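Tryparedoxin (Crithidia fasciculata, PDB 1O8X) is a thioredoxin-fold oxidoreductase that probably carries electrons by thiol-disulfide exchange in the trypanosomatid response to oxidative stress. Local coordinates at residues K13-G17 with D18-E22; E52-D55 with K56-S60; T124-A127 with R128-V132. The protein carries 1 engineered substitution. All coordinates share one frame; numbering follows the deposited sequence.

Interaction 1: residues K13-G17 with D18-E22; sequences KLRRG and DGEVE
Arg16 and Gly19 are joined by two backbone hydrogen bonds, Gly19 N to Arg16 O and Arg16 N to Gly19 O, both 2.9 Å, which close a type II' turn and fold strands 13-16 and 19-22 into a tight beta hairpin. Gly17 takes the first corner with a positive phi, a conformation that favours glycine. Asp18 takes the second, its carbonyl O 3.3 Å from Arg15 NH2 and near the guanidinium plane.

After Gly19 comes Glu20, whose CG lies over one face of the Arg15 guanidinium, off toward the rim. Its OE2 makes a salt bridge with Arg15 NH1 at 3.2 Å, the two planar groups inclined by 49°. Arg15 starts out pointing away from this strand; bends at chi2 (-51°) and chi3 (-57°) bring its end back. The other oxygen, Glu20 OE1, rests against Lys13 CD at 3.3 Å.

Val21 and Leu14 are bonded in both directions, Leu14 N to Val21 O and Val21 N to Leu14 O, both 2.8 Å. Val21 CG1 sits squarely over the centre of the Arg16 guanidinium, 3.4 Å from Arg16 CZ. Glu22 ends the pairing opposite Lys13, both side chains on the same face.

On the other face, Leu14, Arg16 and Val21 all touch Leu87. Arg15 bonds through its backbone to Ala88, so strand 13-16 joins strand 87-88 and strand 19-22 forms one outer edge of the sheet.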
loop_
_atom_site.group_PDB
_atom_site.type_symbol
_atom_site.label_atom_id
_atom_site.label_comp_id
_atom_site.label_asym_id
_atom_site.label_seq_id
_atom_site.Cartn_x
_atom_site.Cartn_y
_atom_site.Cartn_z
ATOM N N LYS A 13 10.812 -3.984 -9.679
ATOM C CA LYS A 13 10.984 -4.690 -8.413
ATOM C C LYS A 13 10.498 -3.862 -7.240
ATOM O O LYS A 13 10.630 -2.642 -7.237
ATOM C CB LYS A 13 12.448 -5.071 -8.188
ATOM C CG LYS A 13 13.011 -6.039 -9.220
ATOM C CD LYS A 13 14.026 -6.981 -8.603
ATOM C CE LYS A 13 14.537 -7.971 -9.632
ATOM N NZ LYS A 13 15.296 -7.304 -10.740
ATOM N N LEU A 14 9.950 -4.549 -6.246
ATOM C CA LEU A 14 9.527 -3.919 -4.998
ATOM C C LEU A 14 10.244 -4.593 -3.851
ATOM O O LEU A 14 10.622 -5.766 -3.955
ATOM C CB LEU A 14 8.015 -4.056 -4.797
ATOM C CG LEU A 14 7.111 -3.426 -5.851
ATOM C CD1 LEU A 14 5.679 -3.889 -5.598
ATOM C CD2 LEU A 14 7.216 -1.911 -5.791
ATOM N N ARG A 15 10.438 -3.861 -2.759
ATOM C CA ARG A 15 11.087 -4.416 -1.573
ATOM C C ARG A 15 10.158 -5.384 -0.848
ATOM O O ARG A 15 8.959 -5.124 -0.746
ATOM C CB ARG A 15 11.488 -3.299 -0.605
ATOM C CG ARG A 15 12.373 -2.187 -1.178
ATOM C CD ARG A 15 13.622 -2.668 -1.910
ATOM N NE ARG A 15 14.472 -3.505 -1.059
ATOM C CZ ARG A 15 15.697 -3.912 -1.389
ATOM N NH1 ARG A 15 16.232 -3.564 -2.556
ATOM N NH2 ARG A 15 16.393 -4.670 -0.553
ATOM N N ARG A 16 10.718 -6.483 -0.342
ATOM C CA ARG A 16 10.021 -7.391 0.570
ATOM C C ARG A 16 11.042 -7.885 1.583
ATOM O O ARG A 16 12.060 -8.480 1.207
ATOM C CB ARG A 16 9.380 -8.576 -0.171
ATOM C CG ARG A 16 8.569 -9.532 0.725
ATOM C CD ARG A 16 8.096 -10.816 0.042
ATOM N NE ARG A 16 9.214 -11.601 -0.487
ATOM C CZ ARG A 16 9.091 -12.749 -1.146
ATOM N NH1 ARG A 16 7.896 -13.278 -1.371
ATOM N NH2 ARG A 16 10.175 -13.365 -1.595
ATOM N N GLY A 17 10.789 -7.611 2.857
ATOM C CA GLY A 17 11.779 -7.898 3.888
ATOM C C GLY A 17 13.084 -7.200 3.534
ATOM O O GLY A 17 13.097 -6.004 3.272
ATOM N N ASP A 18 14.189 -7.943 3.495
ATOM C CA ASP A 18 15.456 -7.328 3.092
ATOM C C ASP A 18 15.878 -7.646 1.650
ATOM O O ASP A 18 17.021 -7.411 1.262
ATOM C CB ASP A 18 16.567 -7.599 4.115
ATOM C CG ASP A 18 16.492 -6.646 5.296
ATOM O OD1 ASP A 18 17.043 -5.523 5.209
ATOM O OD2 ASP A 18 15.864 -6.920 6.337
ATOM N N GLY A 19 14.935 -8.153 0.857
ATOM C CA GLY A 19 15.175 -8.394 -0.548
ATOM C C GLY A 19 14.130 -7.724 -1.417
ATOM O O GLY A 19 13.554 -6.696 -1.048
ATOM N N GLU A 20 13.893 -8.317 -2.581
ATOM C CA GLU A 20 12.977 -7.766 -3.571
ATOM C C GLU A 20 12.100 -8.849 -4.187
ATOM O O GLU A 20 12.462 -10.031 -4.201
ATOM C CB GLU A 20 13.771 -7.064 -4.681
ATOM C CG GLU A 20 14.457 -5.770 -4.266
ATOM C CD GLU A 20 15.198 -5.083 -5.409
ATOM O OE1 GLU A 20 15.889 -5.773 -6.187
ATOM O OE2 GLU A 20 15.092 -3.839 -5.531
ATOM N N VAL A 21 10.939 -8.433 -4.696
ATOM C CA VAL A 21 10.103 -9.265 -5.565
ATOM C C VAL A 21 9.833 -8.507 -6.864
ATOM O O VAL A 21 9.934 -7.275 -6.907
ATOM C CB VAL A 21 8.740 -9.663 -4.928
ATOM C CG1 VAL A 21 8.928 -10.421 -3.649
ATOM C CG2 VAL A 21 7.859 -8.440 -4.674
ATOM N N GLU A 22 9.496 -9.242 -7.920
ATOM C CA GLU A 22 9.116 -8.630 -9.191
ATOM C C GLU A 22 7.679 -8.104 -9.141
ATOM O O GLU A 22 6.790 -8.745 -8.579
ATOM C CB GLU A 22 9.290 -9.627 -10.351
ATOM C CG GLU A 22 10.747 -10.006 -10.601
ATOM C CD GLU A 22 10.968 -10.840 -11.857
ATOM O OE1 GLU A 22 10.291 -11.877 -12.025
ATOM O OE2 GLU A 22 11.852 -10.476 -12.672
#

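Interaction 2: residues E52-D55 with K56-S60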
loop_
_atom_site.group_PDB
_atom_site.type_symbol
_atom_site.label_atom_id
_atom_site.label_comp_id
_atom_site.label_asym_id
_atom_site.label_seq_id
_atom_site.Cartn_x
_atom_site.Cartn_y
_atom_site.Cartn_z
ATOM N N GLU A 52 -3.132 -6.783 11.052
ATOM C CA GLU A 52 -4.024 -7.875 11.445
ATOM C C GLU A 52 -4.899 -8.309 10.267
ATOM O O GLU A 52 -5.069 -9.500 10.006
ATOM C CB GLU A 52 -4.903 -7.422 12.605
ATOM C CG GLU A 52 -5.844 -8.493 13.129
ATOM C CD GLU A 52 -6.546 -8.115 14.419
ATOM O OE1 GLU A 52 -6.178 -7.094 15.068
ATOM O OE2 GLU A 52 -7.491 -8.849 14.764
ATOM N N PHE A 53 -5.467 -7.347 9.558
ATOM C CA PHE A 53 -6.279 -7.643 8.384
ATOM C C PHE A 53 -5.476 -8.342 7.282
ATOM O O PHE A 53 -5.927 -9.339 6.690
ATOM C CB PHE A 53 -6.918 -6.356 7.877
ATOM C CG PHE A 53 -7.993 -6.592 6.853
ATOM C CD1 PHE A 53 -9.314 -6.801 7.252
ATOM C CD2 PHE A 53 -7.689 -6.630 5.495
ATOM C CE1 PHE A 53 -10.318 -7.030 6.296
ATOM C CE2 PHE A 53 -8.683 -6.867 4.545
ATOM C CZ PHE A 53 -9.992 -7.062 4.953
ATOM N N TYR A 54 -4.269 -7.844 7.031
ATOM C CA TYR A 54 -3.389 -8.437 6.040
ATOM C C TYR A 54 -3.069 -9.880 6.402
ATOM O O TYR A 54 -3.153 -10.773 5.553
ATOM C CB TYR A 54 -2.108 -7.614 5.958
ATOM C CG TYR A 54 -1.076 -8.079 4.971
ATOM C CD1 TYR A 54 -1.151 -7.682 3.641
ATOM C CD2 TYR A 54 -0.021 -8.900 5.364
ATOM C CE1 TYR A 54 -0.203 -8.088 2.723
ATOM C CE2 TYR A 54 0.923 -9.307 4.455
ATOM C CZ TYR A 54 0.828 -8.908 3.136
ATOM O OH TYR A 54 1.759 -9.291 2.222
ATOM N N ASP A 55 -2.705 -10.118 7.659
ATOM C CA ASP A 55 -2.318 -11.467 8.052
ATOM C C ASP A 55 -3.488 -12.437 7.888
ATOM O O ASP A 55 -3.298 -13.572 7.432
ATOM C CB ASP A 55 -1.760 -11.467 9.474
ATOM C CG ASP A 55 -0.321 -10.959 9.553
ATOM O OD1 ASP A 55 0.381 -10.817 8.518
ATOM O OD2 ASP A 55 0.197 -10.690 10.656
ATOM N N LYS A 56 -4.696 -11.989 8.240
ATOM C CA LYS A 56 -5.890 -12.831 8.138
ATOM C C LYS A 56 -6.272 -13.132 6.693
ATOM O O LYS A 56 -6.699 -14.247 6.375
ATOM C CB LYS A 56 -7.084 -12.141 8.794
ATOM C CG LYS A 56 -7.099 -12.156 10.311
ATOM C CD LYS A 56 -8.303 -11.370 10.847
ATOM C CE LYS A 56 -8.346 -11.322 12.371
ATOM N NZ LYS A 56 -9.319 -10.299 12.872
ATOM N N PHE A 57 -6.151 -12.135 5.818
ATOM C CA PHE A 57 -6.874 -12.147 4.540
ATOM C C PHE A 57 -6.069 -11.942 3.266
ATOM O O PHE A 57 -6.637 -12.086 2.183
ATOM C CB PHE A 57 -8.031 -11.126 4.560
ATOM C CG PHE A 57 -9.041 -11.367 5.652
ATOM C CD1 PHE A 57 -9.345 -10.369 6.562
ATOM C CD2 PHE A 57 -9.693 -12.596 5.773
ATOM C CE1 PHE A 57 -10.271 -10.570 7.572
ATOM C CE2 PHE A 57 -10.624 -12.814 6.784
ATOM C CZ PHE A 57 -10.923 -11.782 7.688
ATOM N N HIS A 58 -4.780 -11.609 3.340
ATOM C CA HIS A 58 -4.083 -11.301 2.091
ATOM C C HIS A 58 -4.077 -12.480 1.120
ATOM O O HIS A 58 -4.189 -12.292 -0.082
ATOM C CB HIS A 58 -2.685 -10.692 2.317
ATOM C CG HIS A 58 -1.588 -11.688 2.544
ATOM N ND1 HIS A 58 -1.297 -12.203 3.786
ATOM C CD2 HIS A 58 -0.654 -12.186 1.701
ATOM C CE1 HIS A 58 -0.265 -13.027 3.688
ATOM N NE2 HIS A 58 0.153 -13.025 2.435
ATOM N N GLU A 59 -3.984 -13.696 1.648
ATOM C CA GLU A 59 -4.063 -14.882 0.788
ATOM C C GLU A 59 -5.499 -15.189 0.338
ATOM O O GLU A 59 -5.774 -15.281 -0.873
ATOM C CB GLU A 59 -3.428 -16.094 1.471
ATOM C CG GLU A 59 -2.014 -15.886 1.985
ATOM C CD GLU A 59 -1.647 -16.897 3.061
ATOM O OE1 GLU A 59 -1.669 -18.109 2.746
ATOM O OE2 GLU A 59 -1.343 -16.489 4.212
ATOM N N SER A 60 -6.424 -15.300 1.293
ATOM C CA SER A 60 -7.787 -15.762 0.979
ATOM C C SER A 60 -8.592 -14.744 0.158
ATOM O O SER A 60 -9.465 -15.115 -0.645
ATOM C CB SER A 60 -8.556 -16.147 2.243
ATOM O OG SER A 60 -8.696 -15.054 3.136
HETATM O O HOH W 1 -3.318 -14.446 4.682
#
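The Tyr54 and His58 rings, one helical turn apart, lie in an offset stack, nearly parallel (4° between planes) with centroids 4.2 Å apart. His58 CB also sits over the Tyr54 face, a CH-pi contact 3.6 Å from Tyr54 CE1. With chi1 at 84°, the imidazole tucks between its own backbone N and carbonyl carbon, and His58 ND1 turns back to Tyr54 O, 2.9 Å away and in the imidazole plane. His58 N donates to that same oxygen from the opposite face of the carbonyl plane.

Phe53 and Phe57 meet differently: the edge of Phe57 is directed at the face of Phe53, planes at 61°, with Phe57 CD1 3.5 Å from Phe53 CE1. On the exposed side Glu52 and Lys56 run side by side, pointing the same way, and join in a salt bridge, Glu52 OE2 to Lys56 NZ at 3.0 Å; Glu136 also pairs with this ammonium. Toward the sheet, Tyr54 OH bonds Glu64 on strand 63-69, while Phe53 meets Trp142.

Two donors therefore grip Tyr54 O in the C-terminal part of helix 41-57, and a water joins Asp55 O to Glu59 N and OE2. The bond from ND1 means this nitrogen carries a hydrogen and, with the stack, fixes the rotation of the imidazole.

Interaction 3: residues T124-A127 with R128-V132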
loop_
_atom_site.group_PDB
_atom_site.type_symbol
_atom_site.label_atom_id
_atom_site.label_comp_id
_atom_site.label_asym_id
_atom_site.label_seq_id
_atom_site.Cartn_x
_atom_site.Cartn_y
_atom_site.Cartn_z
ATOM N N THR A 124 -10.959 0.994 -4.633
ATOM C CA THR A 124 -11.383 1.761 -3.459
ATOM C C THR A 124 -10.356 2.820 -3.124
ATOM O O THR A 124 -9.152 2.590 -3.239
ATOM C CB THR A 124 -11.627 0.817 -2.245
ATOM O OG1 THR A 124 -12.060 1.589 -1.111
ATOM C CG2 THR A 124 -10.370 0.028 -1.805
ATOM N N THR A 125 -10.836 3.989 -2.714
ATOM C CA THR A 125 -9.923 5.037 -2.262
ATOM C C THR A 125 -10.063 5.303 -0.772
ATOM O O THR A 125 -9.400 6.193 -0.239
ATOM C CB THR A 125 -10.188 6.360 -3.021
ATOM O OG1 THR A 125 -11.589 6.677 -2.927
ATOM C CG2 THR A 125 -9.870 6.202 -4.509
ATOM N N ARG A 126 -10.927 4.541 -0.108
ATOM C CA ARG A 126 -11.341 4.856 1.264
ATOM C C ARG A 126 -11.056 3.743 2.260
ATOM O O ARG A 126 -11.591 3.752 3.377
ATOM C CB ARG A 126 -12.828 5.186 1.287
ATOM C CG ARG A 126 -13.233 6.374 0.436
ATOM C CD ARG A 126 -14.470 6.094 -0.450
ATOM N NE ARG A 126 -15.474 5.356 0.301
ATOM C CZ ARG A 126 -15.848 4.087 0.111
ATOM N NH1 ARG A 126 -16.723 3.568 0.956
ATOM N NH2 ARG A 126 -15.384 3.333 -0.900
ATOM N N ALA A 127 -10.184 2.801 1.882
ATOM C CA ALA A 127 -9.949 1.625 2.701
ATOM C C ALA A 127 -9.373 1.934 4.091
ATOM O O ALA A 127 -9.623 1.184 5.038
ATOM C CB ALA A 127 -9.086 0.638 1.960
ATOM N N ARG A 128 -8.645 3.048 4.254
ATOM C CA ARG A 128 -8.152 3.409 5.585
ATOM C C ARG A 128 -9.317 3.685 6.536
ATOM O O ARG A 128 -9.207 3.423 7.732
ATOM C CB ARG A 128 -7.213 4.609 5.481
ATOM C CG ARG A 128 -6.719 5.190 6.797
ATOM C CD ARG A 128 -7.625 6.317 7.283
ATOM N NE ARG A 128 -7.145 6.955 8.487
ATOM C CZ ARG A 128 -7.229 6.423 9.690
ATOM N NH1 ARG A 128 -7.777 5.224 9.868
ATOM N NH2 ARG A 128 -6.748 7.091 10.734
ATOM N N ALA A 129 -10.411 4.251 6.015
ATOM C CA ALA A 129 -11.600 4.535 6.817
ATOM C C ALA A 129 -12.481 3.311 6.989
ATOM O O ALA A 129 -13.039 3.076 8.061
ATOM C CB ALA A 129 -12.399 5.677 6.174
ATOM N N THR A 130 -12.640 2.525 5.927
ATOM C CA THR A 130 -13.593 1.414 5.977
ATOM C C THR A 130 -13.010 0.208 6.708
ATOM O O THR A 130 -13.747 -0.526 7.379
ATOM C CB THR A 130 -14.057 1.011 4.572
ATOM O OG1 THR A 130 -12.911 0.678 3.785
ATOM C CG2 THR A 130 -14.732 2.190 3.844
ATOM N N LEU A 131 -11.700 0.003 6.606
ATOM C CA LEU A 131 -11.094 -1.165 7.234
ATOM C C LEU A 131 -11.296 -1.172 8.746
ATOM O O LEU A 131 -11.566 -2.224 9.330
ATOM C CB LEU A 131 -9.624 -1.262 6.854
ATOM C CG LEU A 131 -8.809 -2.456 7.348
ATOM C CD1 LEU A 131 -7.720 -2.783 6.332
ATOM C CD2 LEU A 131 -8.189 -2.204 8.686
ATOM N N VAL A 132 -11.147 -0.012 9.386
ATOM C CA VAL A 132 -11.235 0.019 10.847
ATOM C C VAL A 132 -12.639 -0.326 11.340
ATOM O O VAL A 132 -12.804 -0.748 12.482
ATOM C CB VAL A 132 -10.690 1.323 11.466
ATOM C CG1 VAL A 132 -9.243 1.549 11.083
ATOM C CG2 VAL A 132 -11.536 2.491 11.067
HETATM O O HOH W 2 -7.913 5.324 2.339
#
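Arg126 O is the acceptor on which the first turn of helix 127-131 closes. Thr130 N reaches it at 3.0 Å, in the carbonyl plane, and Ala129 N at 2.9 Å from well above that plane. A weak third bond comes from Thr130 OG1, 3.4 Å from Arg126 O. With chi1 at 57°, this hydroxyl is held over the start of the helix, where Thr130 OG1 also lies 3.3 Å from Ala127 CA. The methyl branch, Thr130 CG2, packs against the Arg126 guanidinium, 3.8 Å from Arg126 NH1, with the two side chains crossing at a slant. One residue on, Leu131 N continues the helical pattern by bonding Ala127 O.

Around this shell, the chain entering the helix is steadied by smaller links. Arg126 holds the N-cap position, and its N bonds weakly to Thr124 OG1 at 3.3 Å, a hydroxyl that itself bonds Trp142 O. A water accepts from Arg128 N and donates to Thr125 O, at 3.1 Å in both cases, bridging the first turn to the preceding loop. Further out, Arg126 NH2 forms a salt bridge with Asp144 and a hydrogen bond to Trp142 O, while Thr125 OG1 bonds the same carboxylate. Ala127 and Thr130 touch Trp142, and Ala127 also packs on Phe32 of strand 30-36.

A guanidinium cannot accept a bond from a helix amide as a capping Ser or Asp would; at Arg128 N a water is the acceptor. A positive charge would be expected to be somewhat unfavourable beside a helix N-terminus, and the salt bridge to Asp144 probably offsets it.

Interactions 2 and 3 touch directly: Phe53 CG packs 3.9 Å from Leu131 CD1, so the short helix 127-131 leans on helix 41-57. Trp142, near the C-terminus, meets both, through Phe53 in one and Ala127 and Thr130 in the other. Interaction 1 stands apart, its centre about 19 Å from that of interaction 2 and about 25 Å from that of interaction 3, on the other side of the molecule's centre from the latter. Cys40, whose disulfide partner is here replaced by the engineered Ala43, lies just before the N-terminal end of helix 41-57, whereas interaction 2 is in its C-terminal part. Interaction 1 includes one edge strand, 19-22; interaction 3 follows directly on the other, 122-124.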